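Local coordinates for putative transcription protein (PDB 4GCV) that probably binds DNA as a transcriptional regulator of the HxlR helix-turn-helix family, with a proposed role in sensing oxidative stress, at residues E22-L27 against R44-A49; R15-V20 against V97-R102; R55-L60 against G64-Q69. The protein carries 2 engineered substitutions. All blocks are in the same frame, centred on the assembly; numbering follows the deposited sequence.

Contact 1 (E22-L27 against R44-A49); sequences EWWSIL and RSLDIA
W24 contributes more of the buried surface than any other residue of E22-L27, and its indole meets I48 and L46 in two different ways. I48 reaches over one face: CD1 stands 3.9 Å from the centroid of the six-membered ring of W24, with the line between them 21° off the ring normal, which meets the geometry of a CH-pi contact. The methyl is displaced toward the rim, as I48 CD1 comes within 3.6 Å of W24 CE3. With CG1 anti to the backbone N (chi1 168°) and the chain beyond it extended, I48 runs straight at the ring from the direction opposed to W24's own. The edge of the same ring, in plane, faces the carbonyl of L46, with W24 CZ3 3.9 Å from L46 O. W23 CD1 lies over the rim of the opposite face. Three residues on, L27 directs CB at L46, whose two methyls divide the work: L46 CD1 lies 4.1 Å from L27 CB, while L46 CD2 rests against the carbonyl carbon of L27. L27 CD1 is turned instead over a face of W23. L46 O also accepts a hydrogen bond from R155 of the second subunit, which ties this site to the dimer. D47, with phi of 47°, is the first residue to abandon helical backbone angles, and A49 takes the N-cap position of helix 50-62. A short helix, a tight turn and a second helix, packed on a preceding helix, make up the helix-turn-helix of this family.

Contact 2 (R15-V20 against V97-R102); sequences RSLERV and VAWGNR
L17 and W99 slide past one another so that L17 CD2 meets the edge of the indole, 3.7 Å from W99 CZ3 and in the plane of the ring. The torsions explain the meeting. W99 has CG anti to its own backbone N (chi1 175°), which carries the benzene end of the indole across to helix 12-19. In L17, CG stands beside the backbone N (chi1 -70°) and CD1 continues the extended line toward W23 and I26, leaving CD2 as the branch that touches W99. S16 O is a second neighbour at that edge, 3.9 Å from W99 CH2, and S16 CB lies 4.0 Å from W99 CZ3. V20 and W99 point at each other, with V20 CG1 4.1 Å from W99 CZ3. G100 presents no side chain, and here the backbones come nearest, S16 CA being 6.3 Å from G100 CA. A water donates to G100 O at 2.8 Å and lies a short 2.5 Å from S16 OG, a distance to be read with caution. K85 of the second subunit holds two polar atoms: its NZ bonds S16 OG and its O accepts from W99 NE1. F89 of that subunit stacks edge-to-face on W99. The side-chain contacts are thus apolar, no direct polar bond joins the two segments, and S16 OG and W99 NE1 find their main partner in K85, making the helix pair part of the dimer interface.

Contact 3 (R55-L60 against G64-Q69); sequences RRLNAL and GLLERQ
L60 packs on L66 beginning with its first side-chain carbon: L60 CB lies 3.7 Å from L66 CD1 and 4.1 Å from L66 CG. CG stands beside the backbone N and anti to the carbonyl carbon (chi1 -72°), from where the two methyls part company. L60 CD1 keeps to the same neighbour, 4.0 Å from L66 CD1, while L60 CD2 meets the tip of L65, with 3.9 Å to L65 CD2. A single side chain therefore touches two consecutive leucines, lying aslant to both. The backbone of L60 brings them there. Its carbonyl oxygen accepts a hydrogen bond from L65 N at 2.9 Å; the donor lies nearly in line with the carbonyl (164°), while the N-H itself is bent (149°). This bond belongs to a Schellman motif, in which G64, with positive phi, is the first residue to leave the helix. L66 N adds an extra, weak bond to L60 O at 3.3 Å. The motif closes helix 50-62, the second helix of the helix-turn-helix and, as in winged-helix relatives, probably the recognition helix, and it releases the chain into strand 66-73, which pairs antiparallel with 76-82 as a wing. One helical turn before L60, L57 also reaches L66, placing CD2 4.0 Å from L66 CD1, so that this methyl of L66 is touched by two leucines of the helix. L66 further touches A32, and L57 touches I28 and Y80, which puts helix 23-33 and the second wing strand at this leucine cluster. L65 packs in addition on W99 of the second subunit.

In the fold
Along the chain contact 2 encloses the other two, joining helix 12-19 to the end of helix 84-101, while contact 1 closes before contact 3 opens. Contacts 1 and 3 have centres 13 Å apart and are linked through helix 39-46 of contact 1 and helix 50-62 of contact 3, which follow each other across the turn; W24 CB packs 3.7 Å from R56 NE. Contacts 1 and 2 lie 15 Å apart and are joined where helix 12-19 leads into helix 23-33, through a probable hydrogen bond from E22 N to L17 O. Contacts 2 and 3, with centres 22 Å apart, do not touch. All three meet the second subunit, so the helix-turn-helix, the turn leading into the wing and helices 12-19 and 84-101 are all tied to the dimer.

Contact 1 (E22-L27 against R44-A49)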
loop_
_atom_site.group_PDB
_atom_site.type_symbol
_atom_site.label_atom_id
_atom_site.label_comp_id
_atom_site.label_asym_id
_atom_site.label_seq_id
_atom_site.Cartn_x
_atom_site.Cartn_y
_atom_site.Cartn_z
ATOM N N GLU B 22 2.937 -8.020 2.426
ATOM C CA GLU B 22 2.904 -6.910 3.406
ATOM C C GLU B 22 2.514 -7.193 4.858
ATOM O O GLU B 22 2.490 -6.275 5.665
ATOM C CB GLU B 22 1.896 -5.837 2.958
ATOM C CG GLU B 22 2.225 -5.224 1.643
ATOM C CD GLU B 22 3.489 -4.376 1.687
ATOM O OE1 GLU B 22 3.853 -3.769 2.738
ATOM O OE2 GLU B 22 4.092 -4.337 0.624
ATOM N N TRP B 23 2.158 -8.417 5.193
ATOM C CA TRP B 23 1.625 -8.714 6.518
ATOM C C TRP B 23 2.567 -8.353 7.673
ATOM O O TRP B 23 2.209 -7.550 8.503
ATOM C CB TRP B 23 1.159 -10.186 6.567
ATOM C CG TRP B 23 0.718 -10.657 7.943
ATOM C CD1 TRP B 23 1.348 -11.581 8.728
ATOM C CD2 TRP B 23 -0.466 -10.260 8.663
ATOM N NE1 TRP B 23 0.630 -11.788 9.889
ATOM C CE2 TRP B 23 -0.469 -10.971 9.886
ATOM C CE3 TRP B 23 -1.497 -9.343 8.413
ATOM C CZ2 TRP B 23 -1.475 -10.804 10.853
ATOM C CZ3 TRP B 23 -2.504 -9.191 9.364
ATOM C CH2 TRP B 23 -2.478 -9.909 10.571
ATOM N N TRP B 24 3.750 -8.968 7.713
ATOM C CA TRP B 24 4.775 -8.625 8.680
ATOM C C TRP B 24 5.219 -7.166 8.636
ATOM O O TRP B 24 5.323 -6.547 9.671
ATOM C CB TRP B 24 5.971 -9.558 8.521
ATOM C CG TRP B 24 5.607 -10.912 8.919
ATOM C CD1 TRP B 24 5.481 -12.007 8.097
ATOM C CD2 TRP B 24 5.228 -11.340 10.218
ATOM N NE1 TRP B 24 5.070 -13.089 8.816
ATOM C CE2 TRP B 24 4.914 -12.718 10.126
ATOM C CE3 TRP B 24 5.126 -10.704 11.460
ATOM C CZ2 TRP B 24 4.526 -13.476 11.237
ATOM C CZ3 TRP B 24 4.718 -11.447 12.558
ATOM C CH2 TRP B 24 4.439 -12.824 12.440
ATOM N N SER B 25 5.411 -6.585 7.456
ATOM C CA SER B 25 5.704 -5.136 7.388
ATOM C C SER B 25 4.612 -4.341 8.082
ATOM O O SER B 25 4.888 -3.388 8.795
ATOM C CB SER B 25 5.792 -4.648 5.950
ATOM O OG SER B 25 6.811 -5.316 5.266
ATOM N N ILE B 26 3.359 -4.738 7.895
ATOM C CA ILE B 26 2.282 -3.971 8.523
ATOM C C ILE B 26 2.328 -4.087 10.011
ATOM O O ILE B 26 2.137 -3.117 10.709
ATOM C CB ILE B 26 0.931 -4.385 7.969
ATOM C CG1 ILE B 26 0.801 -3.853 6.539
ATOM C CG2 ILE B 26 -0.225 -3.919 8.863
ATOM C CD1 ILE B 26 -0.270 -4.657 5.746
ATOM N N LEU B 27 2.638 -5.275 10.515
ATOM C CA LEU B 27 2.609 -5.503 11.941
ATOM C C LEU B 27 3.780 -4.792 12.578
ATOM O O LEU B 27 3.626 -4.112 13.577
ATOM C CB LEU B 27 2.606 -7.017 12.233
ATOM C CG LEU B 27 1.302 -7.777 11.972
ATOM C CD1 LEU B 27 1.481 -9.218 12.460
ATOM C CD2 LEU B 27 0.095 -7.144 12.720
ATOM N N ARG B 44 8.871 -10.379 21.011
ATOM C CA ARG B 44 7.950 -10.889 22.001
ATOM C C ARG B 44 6.543 -10.480 21.615
ATOM O O ARG B 44 5.606 -11.277 21.675
ATOM C CB ARG B 44 8.228 -10.352 23.417
ATOM C CG ARG B 44 9.648 -10.355 23.912
ATOM C CD ARG B 44 10.042 -11.643 24.526
ATOM N NE ARG B 44 11.262 -11.550 25.337
ATOM C CZ ARG B 44 12.481 -11.906 24.932
ATOM N NH1 ARG B 44 12.673 -12.362 23.688
ATOM N NH2 ARG B 44 13.516 -11.799 25.769
ATOM N N SER B 45 6.392 -9.236 21.222
ATOM C CA SER B 45 5.070 -8.716 20.938
ATOM C C SER B 45 4.439 -9.348 19.701
ATOM O O SER B 45 3.261 -9.732 19.725
ATOM C CB SER B 45 5.101 -7.198 20.837
ATOM O OG SER B 45 4.160 -6.832 19.846
ATOM N N LEU B 46 5.227 -9.509 18.644
ATOM C CA LEU B 46 4.740 -10.091 17.386
ATOM C C LEU B 46 4.828 -11.631 17.279
ATOM O O LEU B 46 4.370 -12.266 16.312
ATOM C CB LEU B 46 5.485 -9.418 16.242
ATOM C CG LEU B 46 4.853 -8.220 15.493
ATOM C CD1 LEU B 46 3.669 -7.459 16.206
ATOM C CD2 LEU B 46 5.902 -7.317 15.016
ATOM N N ASP B 47 5.422 -12.247 18.274
ATOM C CA ASP B 47 5.652 -13.706 18.244
ATOM C C ASP B 47 6.242 -14.204 16.936
ATOM O O ASP B 47 5.714 -15.148 16.323
ATOM C CB ASP B 47 4.386 -14.495 18.590
ATOM C CG ASP B 47 4.700 -15.900 18.963
ATOM O OD1 ASP B 47 5.827 -16.094 19.488
ATOM O OD2 ASP B 47 3.851 -16.806 18.732
ATOM N N ILE B 48 7.353 -13.589 16.532
ATOM C CA ILE B 48 8.016 -13.885 15.272
ATOM C C ILE B 48 9.428 -14.382 15.549
ATOM O O ILE B 48 10.117 -13.849 16.417
ATOM C CB ILE B 48 8.015 -12.610 14.368
ATOM C CG1 ILE B 48 8.936 -12.703 13.135
ATOM C CG2 ILE B 48 8.398 -11.325 15.164
ATOM C CD1 ILE B 48 8.593 -11.547 12.127
ATOM N N ALA B 49 9.864 -15.400 14.819
ATOM C CA ALA B 49 11.226 -15.888 14.954
ATOM C C ALA B 49 12.262 -14.821 14.551
ATOM O O ALA B 49 12.007 -14.052 13.658
ATOM C CB ALA B 49 11.432 -17.187 14.117
#

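Contact 2 (R15-V20 against V97-R102)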
loop_
_atom_site.group_PDB
_atom_site.type_symbol
_atom_site.label_atom_id
_atom_site.label_comp_id
_atom_site.label_asym_id
_atom_site.label_seq_id
_atom_site.Cartn_x
_atom_site.Cartn_y
_atom_site.Cartn_z
ATOM N N ARG B 15 -3.753 -14.113 5.407
ATOM C CA ARG B 15 -3.444 -14.855 4.203
ATOM C C ARG B 15 -3.357 -13.971 2.947
ATOM O O ARG B 15 -2.384 -14.074 2.198
ATOM C CB ARG B 15 -4.431 -16.033 4.019
ATOM C CG ARG B 15 -3.977 -17.375 4.705
ATOM C CD ARG B 15 -4.928 -18.529 4.346
ATOM N NE ARG B 15 -4.263 -19.837 4.201
ATOM C CZ ARG B 15 -4.449 -20.877 5.024
ATOM N NH1 ARG B 15 -5.278 -20.780 6.067
ATOM N NH2 ARG B 15 -3.814 -22.029 4.812
ATOM N N SER B 16 -4.339 -13.096 2.723
ATOM C CA SER B 16 -4.287 -12.154 1.601
ATOM C C SER B 16 -3.076 -11.233 1.678
ATOM O O SER B 16 -2.445 -10.967 0.667
ATOM C CB SER B 16 -5.517 -11.257 1.564
ATOM O OG SER B 16 -6.664 -11.983 1.214
ATOM N N LEU B 17 -2.783 -10.740 2.875
ATOM C CA LEU B 17 -1.733 -9.785 3.064
ATOM C C LEU B 17 -0.383 -10.473 2.959
ATOM O O LEU B 17 0.561 -9.883 2.452
ATOM C CB LEU B 17 -1.898 -8.996 4.377
ATOM C CG LEU B 17 -3.079 -7.981 4.438
ATOM C CD1 LEU B 17 -3.220 -7.340 5.857
ATOM C CD2 LEU B 17 -2.989 -6.883 3.368
ATOM N N GLU B 18 -0.289 -11.719 3.400
ATOM C CA GLU B 18 0.966 -12.493 3.189
ATOM C C GLU B 18 1.192 -12.759 1.726
ATOM O O GLU B 18 2.306 -12.658 1.239
ATOM C CB GLU B 18 0.982 -13.795 3.987
ATOM C CG GLU B 18 1.184 -13.570 5.503
ATOM C CD GLU B 18 0.947 -14.833 6.321
ATOM O OE1 GLU B 18 0.041 -15.650 5.975
ATOM O OE2 GLU B 18 1.667 -15.004 7.330
ATOM N N ARG B 19 0.103 -13.039 1.020
ATOM C CA ARG B 19 0.153 -13.365 -0.396
ATOM C C ARG B 19 0.662 -12.167 -1.204
ATOM O O ARG B 19 1.242 -12.308 -2.269
ATOM C CB ARG B 19 -1.238 -13.794 -0.852
ATOM C CG ARG B 19 -1.279 -14.447 -2.193
ATOM C CD ARG B 19 -2.471 -15.355 -2.351
ATOM N NE ARG B 19 -2.481 -15.871 -3.718
ATOM C CZ ARG B 19 -3.508 -15.771 -4.558
ATOM N NH1 ARG B 19 -4.642 -15.171 -4.182
ATOM N NH2 ARG B 19 -3.403 -16.284 -5.780
ATOM N N VAL B 20 0.479 -10.974 -0.648
ATOM C CA VAL B 20 0.803 -9.762 -1.348
ATOM C C VAL B 20 2.106 -9.210 -0.747
ATOM O O VAL B 20 2.621 -8.187 -1.184
ATOM C CB VAL B 20 -0.439 -8.817 -1.288
ATOM C CG1 VAL B 20 -0.403 -7.875 -0.082
ATOM C CG2 VAL B 20 -0.677 -8.094 -2.615
ATOM N N VAL B 97 -5.092 -2.727 4.846
ATOM C CA VAL B 97 -6.125 -3.385 5.584
ATOM C C VAL B 97 -7.551 -3.223 5.063
ATOM O O VAL B 97 -8.271 -4.187 5.063
ATOM C CB VAL B 97 -5.966 -3.395 7.146
ATOM C CG1 VAL B 97 -4.598 -2.938 7.672
ATOM C CG2 VAL B 97 -7.164 -2.949 7.889
ATOM N N ALA B 98 -7.892 -2.033 4.548
ATOM C CA ALA B 98 -9.168 -1.751 3.964
ATOM C C ALA B 98 -9.304 -2.659 2.732
ATOM O O ALA B 98 -10.362 -3.261 2.516
ATOM C CB ALA B 98 -9.316 -0.242 3.583
ATOM N N TRP B 99 -8.227 -2.776 1.965
ATOM C CA TRP B 99 -8.149 -3.728 0.867
ATOM C C TRP B 99 -8.419 -5.190 1.277
ATOM O O TRP B 99 -9.239 -5.840 0.645
ATOM C CB TRP B 99 -6.794 -3.662 0.193
ATOM C CG TRP B 99 -6.638 -4.690 -0.849
ATOM C CD1 TRP B 99 -7.175 -4.676 -2.110
ATOM C CD2 TRP B 99 -5.906 -5.908 -0.730
ATOM N NE1 TRP B 99 -6.806 -5.832 -2.788
ATOM C CE2 TRP B 99 -6.022 -6.595 -1.955
ATOM C CE3 TRP B 99 -5.124 -6.479 0.295
ATOM C CZ2 TRP B 99 -5.396 -7.826 -2.187
ATOM C CZ3 TRP B 99 -4.516 -7.710 0.054
ATOM C CH2 TRP B 99 -4.662 -8.363 -1.175
ATOM N N GLY B 100 -7.707 -5.680 2.288
ATOM C CA GLY B 100 -7.832 -7.032 2.797
ATOM C C GLY B 100 -9.235 -7.297 3.336
ATOM O O GLY B 100 -9.764 -8.376 3.176
ATOM N N ASN B 101 -9.836 -6.295 3.965
ATOM C CA ASN B 101 -11.184 -6.439 4.530
ATOM C C ASN B 101 -12.321 -6.248 3.532
ATOM O O ASN B 101 -13.460 -6.497 3.833
ATOM C CB ASN B 101 -11.365 -5.535 5.726
ATOM C CG ASN B 101 -10.890 -6.180 7.004
ATOM O OD1 ASN B 101 -10.879 -7.417 7.124
ATOM N ND2 ASN B 101 -10.490 -5.346 7.985
ATOM N N ARG B 102 -11.990 -5.838 2.324
ATOM C CA ARG B 102 -12.954 -5.682 1.249
ATOM C C ARG B 102 -13.742 -6.978 1.075
ATOM O O ARG B 102 -13.145 -8.074 0.991
ATOM C CB ARG B 102 -12.158 -5.422 -0.013
ATOM C CG ARG B 102 -12.434 -4.123 -0.751
ATOM C CD ARG B 102 -13.212 -3.072 0.011
ATOM N NE ARG B 102 -14.599 -3.086 -0.425
ATOM C CZ ARG B 102 -14.995 -2.716 -1.633
ATOM N NH1 ARG B 102 -14.091 -2.316 -2.517
ATOM N NH2 ARG B 102 -16.289 -2.756 -1.959
HETATM O O HOH W 1 -8.521 -10.430 1.703
#

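Contact 3 (R55-L60 against G64-Q69)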
loop_
_atom_site.group_PDB
_atom_site.type_symbol
_atom_site.label_atom_id
_atom_site.label_comp_id
_atom_site.label_asym_id
_atom_site.label_seq_id
_atom_site.Cartn_x
_atom_site.Cartn_y
_atom_site.Cartn_z
ATOM N N ARG B 55 15.269 -10.011 8.868
ATOM C CA ARG B 55 15.181 -9.778 7.452
ATOM C C ARG B 55 14.148 -8.670 7.189
ATOM O O ARG B 55 14.354 -7.802 6.342
ATOM C CB ARG B 55 14.828 -11.075 6.730
ATOM C CG ARG B 55 15.843 -11.440 5.644
ATOM C CD ARG B 55 15.884 -12.962 5.370
ATOM N NE ARG B 55 14.552 -13.544 5.504
ATOM C CZ ARG B 55 14.306 -14.695 6.128
ATOM N NH1 ARG B 55 15.309 -15.376 6.673
ATOM N NH2 ARG B 55 13.052 -15.154 6.240
ATOM N N ARG B 56 13.043 -8.702 7.926
ATOM C CA ARG B 56 11.922 -7.769 7.737
ATOM C C ARG B 56 12.297 -6.362 8.239
ATOM O O ARG B 56 11.998 -5.361 7.585
ATOM C CB ARG B 56 10.651 -8.273 8.444
ATOM C CG ARG B 56 9.838 -9.370 7.725
ATOM C CD ARG B 56 9.342 -8.964 6.331
ATOM N NE ARG B 56 8.365 -9.897 5.743
ATOM C CZ ARG B 56 8.563 -11.207 5.576
ATOM N NH1 ARG B 56 9.696 -11.771 5.985
ATOM N NH2 ARG B 56 7.626 -11.971 5.022
ATOM N N LEU B 57 12.974 -6.287 9.386
ATOM C CA LEU B 57 13.558 -5.003 9.844
ATOM C C LEU B 57 14.531 -4.415 8.837
ATOM O O LEU B 57 14.394 -3.258 8.457
ATOM C CB LEU B 57 14.220 -5.120 11.225
ATOM C CG LEU B 57 13.219 -5.280 12.380
ATOM C CD1 LEU B 57 13.948 -5.658 13.644
ATOM C CD2 LEU B 57 12.338 -4.035 12.596
ATOM N N ASN B 58 15.491 -5.209 8.383
ATOM C CA ASN B 58 16.464 -4.714 7.423
ATOM C C ASN B 58 15.787 -4.224 6.162
ATOM O O ASN B 58 16.234 -3.235 5.610
ATOM C CB ASN B 58 17.483 -5.769 7.043
ATOM C CG ASN B 58 18.393 -6.152 8.201
ATOM O OD1 ASN B 58 18.432 -5.474 9.247
ATOM N ND2 ASN B 58 19.105 -7.276 8.037
ATOM N N ALA B 59 14.745 -4.912 5.706
ATOM C CA ALA B 59 14.078 -4.506 4.483
ATOM C C ALA B 59 13.322 -3.185 4.723
ATOM O O ALA B 59 13.322 -2.317 3.850
ATOM C CB ALA B 59 13.083 -5.633 3.925
ATOM N N LEU B 60 12.690 -3.039 5.894
ATOM C CA LEU B 60 12.050 -1.762 6.247
ATOM C C LEU B 60 13.077 -0.602 6.299
ATOM O O LEU B 60 12.818 0.506 5.826
ATOM C CB LEU B 60 11.263 -1.890 7.543
ATOM C CG LEU B 60 10.006 -2.713 7.296
ATOM C CD1 LEU B 60 9.334 -2.930 8.613
ATOM C CD2 LEU B 60 9.100 -1.982 6.299
ATOM N N GLY B 64 13.756 2.684 3.514
ATOM C CA GLY B 64 13.788 4.063 4.035
ATOM C C GLY B 64 12.645 4.349 4.995
ATOM O O GLY B 64 12.376 5.508 5.306
ATOM N N LEU B 65 11.994 3.293 5.483
ATOM C CA LEU B 65 10.860 3.450 6.356
ATOM C C LEU B 65 11.210 3.457 7.844
ATOM O O LEU B 65 10.475 4.026 8.670
ATOM C CB LEU B 65 9.901 2.314 6.072
ATOM C CG LEU B 65 8.708 2.529 5.159
ATOM C CD1 LEU B 65 8.678 3.785 4.298
ATOM C CD2 LEU B 65 8.536 1.301 4.308
ATOM N N LEU B 66 12.273 2.756 8.206
ATOM C CA LEU B 66 12.770 2.799 9.580
ATOM C C LEU B 66 14.222 3.168 9.496
ATOM O O LEU B 66 14.840 2.964 8.469
ATOM C CB LEU B 66 12.644 1.417 10.273
ATOM C CG LEU B 66 11.264 0.872 10.618
ATOM C CD1 LEU B 66 11.473 -0.544 10.933
ATOM C CD2 LEU B 66 10.630 1.585 11.822
ATOM N N GLU B 67 14.766 3.719 10.566
ATOM C CA GLU B 67 16.201 3.939 10.627
ATOM C C GLU B 67 16.724 3.288 11.901
ATOM O O GLU B 67 16.030 3.232 12.905
ATOM C CB GLU B 67 16.560 5.438 10.539
ATOM C CG GLU B 67 16.056 6.237 11.717
ATOM C CD GLU B 67 16.566 7.667 11.765
ATOM O OE1 GLU B 67 16.746 8.183 12.909
ATOM O OE2 GLU B 67 16.791 8.263 10.678
ATOM N N ARG B 68 17.913 2.732 11.823
ATOM C CA ARG B 68 18.540 2.054 12.936
ATOM C C ARG B 68 19.321 3.104 13.684
ATOM O O ARG B 68 19.931 3.997 13.070
ATOM C CB ARG B 68 19.522 1.045 12.381
ATOM C CG ARG B 68 19.419 -0.339 12.940
ATOM C CD ARG B 68 20.005 -1.408 12.007
ATOM N NE ARG B 68 21.367 -1.126 11.623
ATOM C CZ ARG B 68 22.320 -2.048 11.499
ATOM N NH1 ARG B 68 22.045 -3.324 11.750
ATOM N NH2 ARG B 68 23.563 -1.706 11.138
ATOM N N GLN B 69 19.318 3.026 15.004
ATOM C CA GLN B 69 20.096 3.954 15.781
ATOM C C GLN B 69 20.657 3.251 16.995
ATOM O O GLN B 69 19.956 2.439 17.589
ATOM C CB GLN B 69 19.321 5.233 16.098
ATOM C CG GLN B 69 18.187 5.118 17.078
ATOM C CD GLN B 69 17.435 6.448 17.300
ATOM O OE1 GLN B 69 17.181 6.836 18.448
ATOM N NE2 GLN B 69 17.063 7.132 16.206
#